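Local coordinates for protein CTP:phosphocholine Cytidylyltransferase (Streptococcus pneumoniae, PDB 1JYK) that transfers a cytidylyl group from CTP to phosphocholine, yielding CDP-choline and pyrophosphate, at residues A[58-62]-A[124-130]; A[73-79]-A[94-99]. All blocks are in the same frame, centred on the assembly; numbering follows the deposited sequence.

Contact 1 (A[58-62]-A[124-130])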
loop_
_atom_site.group_PDB
_atom_site.type_symbol
_atom_site.label_atom_id
_atom_site.label_comp_id
_atom_site.label_asym_id
_atom_site.label_seq_id
_atom_site.Cartn_x
_atom_site.Cartn_y
_atom_site.Cartn_z
ATOM N N LEU A 58 7.826 11.650 -2.620
ATOM C CA LEU A 58 6.653 10.888 -3.038
ATOM C C LEU A 58 5.541 10.806 -1.999
ATOM O O LEU A 58 4.373 11.026 -2.312
ATOM C CB LEU A 58 7.059 9.462 -3.417
ATOM C CG LEU A 58 7.638 9.226 -4.809
ATOM C CD1 LEU A 58 8.106 7.783 -4.908
ATOM C CD2 LEU A 58 6.597 9.520 -5.865
ATOM N N ILE A 59 5.901 10.476 -0.763
ATOM C CA ILE A 59 4.903 10.327 0.287
ATOM C C ILE A 59 4.105 11.601 0.579
ATOM O O ILE A 59 2.955 11.527 1.021
ATOM C CB ILE A 59 5.555 9.796 1.599
ATOM C CG1 ILE A 59 4.474 9.229 2.521
ATOM C CG2 ILE A 59 6.349 10.900 2.285
ATOM C CD1 ILE A 59 5.024 8.313 3.602
ATOM N N GLU A 60 4.701 12.766 0.334
ATOM C CA GLU A 60 3.997 14.023 0.584
ATOM C C GLU A 60 2.788 14.181 -0.344
ATOM O O GLU A 60 1.751 14.698 0.063
ATOM C CB GLU A 60 4.952 15.211 0.429
ATOM C CG GLU A 60 5.914 15.338 1.603
ATOM C CD GLU A 60 6.737 16.618 1.584
ATOM O OE1 GLU A 60 6.521 17.476 0.700
ATOM O OE2 GLU A 60 7.607 16.760 2.465
ATOM N N TYR A 61 2.914 13.733 -1.588
ATOM C CA TYR A 61 1.793 13.820 -2.517
ATOM C C TYR A 61 0.631 12.997 -1.970
ATOM O O TYR A 61 -0.521 13.412 -2.036
ATOM C CB TYR A 61 2.182 13.269 -3.890
ATOM C CG TYR A 61 3.140 14.138 -4.670
ATOM C CD1 TYR A 61 4.503 13.842 -4.709
ATOM C CD2 TYR A 61 2.679 15.230 -5.413
ATOM C CE1 TYR A 61 5.384 14.605 -5.469
ATOM C CE2 TYR A 61 3.556 16.003 -6.180
ATOM C CZ TYR A 61 4.904 15.683 -6.204
ATOM O OH TYR A 61 5.776 16.427 -6.962
ATOM N N GLN A 62 0.946 11.822 -1.431
ATOM C CA GLN A 62 -0.068 10.930 -0.880
ATOM C C GLN A 62 -0.710 11.506 0.377
ATOM O O GLN A 62 -1.934 11.532 0.495
ATOM C CB GLN A 62 0.544 9.560 -0.566
ATOM C CG GLN A 62 1.230 8.895 -1.764
ATOM C CD GLN A 62 1.903 7.577 -1.396
ATOM O OE1 GLN A 62 2.300 7.361 -0.247
ATOM N NE2 GLN A 62 2.032 6.688 -2.374
ATOM N N ILE A 124 -1.603 1.907 1.890
ATOM C CA ILE A 124 -0.977 2.496 0.720
ATOM C C ILE A 124 0.507 2.201 0.586
ATOM O O ILE A 124 1.255 2.317 1.555
ATOM C CB ILE A 124 -1.168 4.026 0.764
ATOM C CG1 ILE A 124 -2.662 4.342 0.819
ATOM C CG2 ILE A 124 -0.486 4.693 -0.428
ATOM C CD1 ILE A 124 -3.002 5.520 1.700
ATOM N N ASP A 125 0.928 1.820 -0.615
ATOM C CA ASP A 125 2.339 1.557 -0.874
ATOM C C ASP A 125 2.950 2.933 -1.106
ATOM O O ASP A 125 2.380 3.750 -1.825
ATOM C CB ASP A 125 2.521 0.709 -2.133
ATOM C CG ASP A 125 2.159 -0.756 -1.923
ATOM O OD1 ASP A 125 1.944 -1.184 -0.766
ATOM O OD2 ASP A 125 2.093 -1.483 -2.938
ATOM N N ALA A 126 4.112 3.183 -0.507
ATOM C CA ALA A 126 4.761 4.481 -0.630
ATOM C C ALA A 126 5.559 4.726 -1.908
ATOM O O ALA A 126 6.007 5.850 -2.139
ATOM C CB ALA A 126 5.656 4.724 0.587
ATOM N N ASP A 127 5.741 3.703 -2.740
ATOM C CA ASP A 127 6.511 3.884 -3.971
ATOM C C ASP A 127 5.680 4.072 -5.240
ATOM O O ASP A 127 6.085 3.658 -6.330
ATOM C CB ASP A 127 7.479 2.720 -4.169
ATOM C CG ASP A 127 6.822 1.378 -3.959
ATOM O OD1 ASP A 127 5.576 1.298 -4.017
ATOM O OD2 ASP A 127 7.563 0.399 -3.736
ATOM N N ASN A 128 4.520 4.696 -5.097
ATOM C CA ASN A 128 3.650 4.960 -6.229
ATOM C C ASN A 128 3.360 6.448 -6.284
ATOM O O ASN A 128 3.273 7.110 -5.249
ATOM C CB ASN A 128 2.321 4.221 -6.077
ATOM C CG ASN A 128 2.444 2.738 -6.349
ATOM O OD1 ASN A 128 3.305 2.306 -7.114
ATOM N ND2 ASN A 128 1.585 1.947 -5.717
ATOM N N TYR A 129 3.222 6.976 -7.489
ATOM C CA TYR A 129 2.872 8.374 -7.652
ATOM C C TYR A 129 1.404 8.362 -8.080
ATOM O O TYR A 129 1.045 7.719 -9.072
ATOM C CB TYR A 129 3.723 9.034 -8.734
ATOM C CG TYR A 129 3.348 10.480 -8.964
ATOM C CD1 TYR A 129 2.462 10.840 -9.983
ATOM C CD2 TYR A 129 3.859 11.487 -8.145
ATOM C CE1 TYR A 129 2.094 12.168 -10.180
ATOM C CE2 TYR A 129 3.498 12.817 -8.332
ATOM C CZ TYR A 129 2.617 13.150 -9.351
ATOM O OH TYR A 129 2.275 14.467 -9.544
ATOM N N LEU A 130 0.557 9.061 -7.336
ATOM C CA LEU A 130 -0.866 9.100 -7.651
ATOM C C LEU A 130 -1.238 10.313 -8.499
ATOM O O LEU A 130 -1.159 11.450 -8.032
ATOM C CB LEU A 130 -1.685 9.099 -6.352
ATOM C CG LEU A 130 -1.249 8.060 -5.310
ATOM C CD1 LEU A 130 -1.992 8.273 -4.016
ATOM C CD2 LEU A 130 -1.505 6.667 -5.843
HETATM O O HOH W 1 3.268 9.846 -4.453
HETATM O O HOH W 2 3.743 16.950 -9.551
#
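Between L58 and Y129, and between Q62 and L130, the helical segment 58-62 runs beside strand 128-130, the two short axes 8.1 Å apart at closest and 39° from parallel. Q62 shows how one amide can tie a helix to a chain reversal. Its CG lies anti to the carbonyl carbon (chi1 -56°) and the chain then runs extended, carrying the amide into the bend between strands 121-125 and 128-130. There NE2 donates to D125 O at 3.0 Å, reaching a lone pair in the carbonyl plane, and adds a weak bond to N128 O at 3.2 Å. One nitrogen thus grips both sides of the turn. Its partner oxygen OE1 is buried without a polar partner and rests near A126 CA and the CG2 methyl of I124, while L130 CD1 packs on Q62 CG. A water bonded to L58 O and N128 O adds a second bridge.

The tyrosines form a T-shaped pair. The edge of Y129 enters with CE2 over the centre of the Y61 face, 3.8 Å from CZ of Y61, the planes turned by 73°. L58 CD2 touches the Y129 edge at CD2. The hydroxyl of Y61 bonds to V53 O, and a water bonded to Y129 OH reaches Y61 OH weakly.

The D127 CB is directed away from the helix, and its OD2 forms salt bridges with R38 and K48. Acidic residues in the loop after this central strand commonly serve the metal-nucleotide site in nucleotidyltransferases of this Rossmann-like fold, so the reversal braced by Q62 probably borders the active site.

Contact 2 (A[73-79]-A[94-99])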
loop_
_atom_site.group_PDB
_atom_site.type_symbol
_atom_site.label_atom_id
_atom_site.label_comp_id
_atom_site.label_asym_id
_atom_site.label_seq_id
_atom_site.Cartn_x
_atom_site.Cartn_y
_atom_site.Cartn_z
ATOM N N ASP A 73 -5.950 10.867 10.097
ATOM C CA ASP A 73 -5.341 9.905 11.001
ATOM C C ASP A 73 -4.474 9.049 10.093
ATOM O O ASP A 73 -4.939 8.061 9.514
ATOM C CB ASP A 73 -6.399 9.048 11.688
ATOM C CG ASP A 73 -5.798 8.043 12.645
ATOM O OD1 ASP A 73 -4.554 7.992 12.769
ATOM O OD2 ASP A 73 -6.567 7.292 13.278
ATOM N N ILE A 74 -3.212 9.450 9.972
ATOM C CA ILE A 74 -2.258 8.774 9.108
ATOM C C ILE A 74 -1.093 8.155 9.876
ATOM O O ILE A 74 -0.409 8.825 10.656
ATOM C CB ILE A 74 -1.725 9.767 8.044
ATOM C CG1 ILE A 74 -2.904 10.307 7.225
ATOM C CG2 ILE A 74 -0.683 9.095 7.148
ATOM C CD1 ILE A 74 -2.589 11.569 6.476
ATOM N N ILE A 75 -0.885 6.862 9.646
ATOM C CA ILE A 75 0.181 6.105 10.287
ATOM C C ILE A 75 1.165 5.650 9.216
ATOM O O ILE A 75 0.772 5.055 8.208
ATOM C CB ILE A 75 -0.376 4.854 11.021
ATOM C CG1 ILE A 75 -1.466 5.273 12.018
ATOM C CG2 ILE A 75 0.747 4.122 11.742
ATOM C CD1 ILE A 75 -2.255 4.110 12.611
ATOM N N ILE A 76 2.444 5.941 9.421
ATOM C CA ILE A 76 3.457 5.549 8.460
ATOM C C ILE A 76 4.403 4.525 9.072
ATOM O O ILE A 76 4.982 4.764 10.134
ATOM C CB ILE A 76 4.275 6.765 7.980
ATOM C CG1 ILE A 76 3.331 7.863 7.491
ATOM C CG2 ILE A 76 5.239 6.346 6.879
ATOM C CD1 ILE A 76 4.039 9.102 7.005
ATOM N N ILE A 77 4.536 3.376 8.416
ATOM C CA ILE A 77 5.440 2.341 8.882
ATOM C C ILE A 77 6.824 2.675 8.320
ATOM O O ILE A 77 7.022 2.691 7.105
ATOM C CB ILE A 77 5.020 0.938 8.382
ATOM C CG1 ILE A 77 3.534 0.692 8.665
ATOM C CG2 ILE A 77 5.884 -0.118 9.058
ATOM C CD1 ILE A 77 3.113 0.992 10.095
ATOM N N VAL A 78 7.777 2.944 9.208
ATOM C CA VAL A 78 9.132 3.286 8.792
ATOM C C VAL A 78 10.134 2.249 9.283
ATOM O O VAL A 78 9.853 1.490 10.217
ATOM C CB VAL A 78 9.552 4.699 9.322
ATOM C CG1 VAL A 78 8.567 5.753 8.834
ATOM C CG2 VAL A 78 9.616 4.705 10.853
ATOM N N GLY A 79 11.299 2.217 8.645
ATOM C CA GLY A 79 12.338 1.278 9.027
ATOM C C GLY A 79 13.675 1.752 8.496
ATOM O O GLY A 79 14.472 2.353 9.225
ATOM N N VAL A 94 1.285 13.256 11.216
ATOM C CA VAL A 94 1.267 11.804 11.041
ATOM C C VAL A 94 1.927 11.093 12.216
ATOM O O VAL A 94 2.665 11.702 12.997
ATOM C CB VAL A 94 2.001 11.376 9.749
ATOM C CG1 VAL A 94 1.386 12.075 8.548
ATOM C CG2 VAL A 94 3.490 11.688 9.866
ATOM N N ARG A 95 1.646 9.802 12.345
ATOM C CA ARG A 95 2.248 9.001 13.399
ATOM C C ARG A 95 3.238 8.068 12.715
ATOM O O ARG A 95 2.942 7.524 11.652
ATOM C CB ARG A 95 1.187 8.175 14.128
ATOM C CG ARG A 95 0.418 8.933 15.205
ATOM C CD ARG A 95 -0.387 7.966 16.065
ATOM N NE ARG A 95 -1.523 7.395 15.340
ATOM C CZ ARG A 95 -2.310 6.433 15.815
ATOM N NH1 ARG A 95 -2.087 5.931 17.021
ATOM N NH2 ARG A 95 -3.323 5.979 15.085
ATOM N N LEU A 96 4.414 7.893 13.303
ATOM C CA LEU A 96 5.415 7.009 12.720
ATOM C C LEU A 96 5.541 5.757 13.574
ATOM O O LEU A 96 5.587 5.847 14.800
ATOM C CB LEU A 96 6.776 7.715 12.627
ATOM C CG LEU A 96 6.819 9.067 11.894
ATOM C CD1 LEU A 96 8.243 9.611 11.888
ATOM C CD2 LEU A 96 6.315 8.901 10.465
ATOM N N VAL A 97 5.569 4.594 12.926
ATOM C CA VAL A 97 5.713 3.321 13.630
ATOM C C VAL A 97 6.942 2.598 13.079
ATOM O O VAL A 97 7.005 2.258 11.891
ATOM C CB VAL A 97 4.463 2.439 13.460
ATOM C CG1 VAL A 97 4.655 1.109 14.176
ATOM C CG2 VAL A 97 3.254 3.159 14.012
ATOM N N PHE A 98 7.918 2.371 13.951
ATOM C CA PHE A 98 9.166 1.724 13.567
ATOM C C PHE A 98 9.081 0.209 13.445
ATOM O O PHE A 98 8.659 -0.477 14.366
ATOM C CB PHE A 98 10.261 2.096 14.577
ATOM C CG PHE A 98 11.605 1.487 14.281
ATOM C CD1 PHE A 98 12.443 1.096 15.318
ATOM C CD2 PHE A 98 12.037 1.310 12.971
ATOM C CE1 PHE A 98 13.690 0.539 15.054
ATOM C CE2 PHE A 98 13.286 0.752 12.695
ATOM C CZ PHE A 98 14.113 0.367 13.738
ATOM N N ASN A 99 9.488 -0.300 12.289
ATOM C CA ASN A 99 9.510 -1.732 12.032
ATOM C C ASN A 99 10.983 -2.130 11.951
ATOM O O ASN A 99 11.629 -1.948 10.916
ATOM C CB ASN A 99 8.814 -2.056 10.710
ATOM C CG ASN A 99 8.993 -3.508 10.304
ATOM O OD1 ASN A 99 9.597 -4.293 11.033
ATOM N ND2 ASN A 99 8.466 -3.875 9.137
#
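I75 beside R95 and I77 beside V97 mark the in-register pairing of two parallel strands, 74-78 and 95-98, which with helix 87-92 make a beta-alpha-beta unit of the Rossmann-like nucleotidyltransferase fold. The pair illustrates how an edge strand is joined in parallel to its sheet.

Five backbone bonds run between the strands: R95 N to I74 O, I76 N to R95 O, V97 N to I76 O, V78 N to V97 O and N99 N to V78 O. All are 2.8 to 2.9 Å long and close to straight. All five acceptor carbonyls also receive a CA-H from the facing segment, the one from V94 to I74 O being the most bent.

Apolar contacts line both faces. On the face bearing I76, V78 and L96, the L96 CD2 methyl sits 3.9 Å from I76 CB, and I76 CD1 reaches V94 CG2; helices 58-68 and 87-92 cover this side through I59, I63 and L88. On the other face I75 CG2 meets V97 CG2 at 3.5 Å, and I77 CD1 leans on V97 CB.

At the far end the F98 CG lies anti to the backbone N (chi1 -180°), which lays the ring edge by G79 CA and V78 O; K82 makes a cation-pi contact with the ring.

Charge closes the opposite end. The R95 chain bends at chi3 (-71°) and runs alongside I75. D73 OD2 is held by R25, while D73 OD1 lies at the guanidinium edge in a salt bridge whose hydrogen bond, from R95 NH2 at 3.3 Å, is weak, the carboxylate and guanidinium planes 38° apart.

Helix 58-68 and strand 74-78 follow one another in the chain, and the two contacts meet where I59 CD1 touches I76 CD1 at 3.6 Å; their centres lie about 14 Å apart. The helix therefore serves both: one side leans on the reversal at 124-130, while I59 and I63 rest on the sheet face that contact 2 helps build. Along the chain, contact 2 is nested within the loop closed by contact 1. Strand 27-32 pairs in parallel with both 74-78 and 121-125, placing contact 2 toward the sheet edge and contact 1 nearer the probable active site, where D127 meets R38 and K48, as the signature loop of this family would suggest.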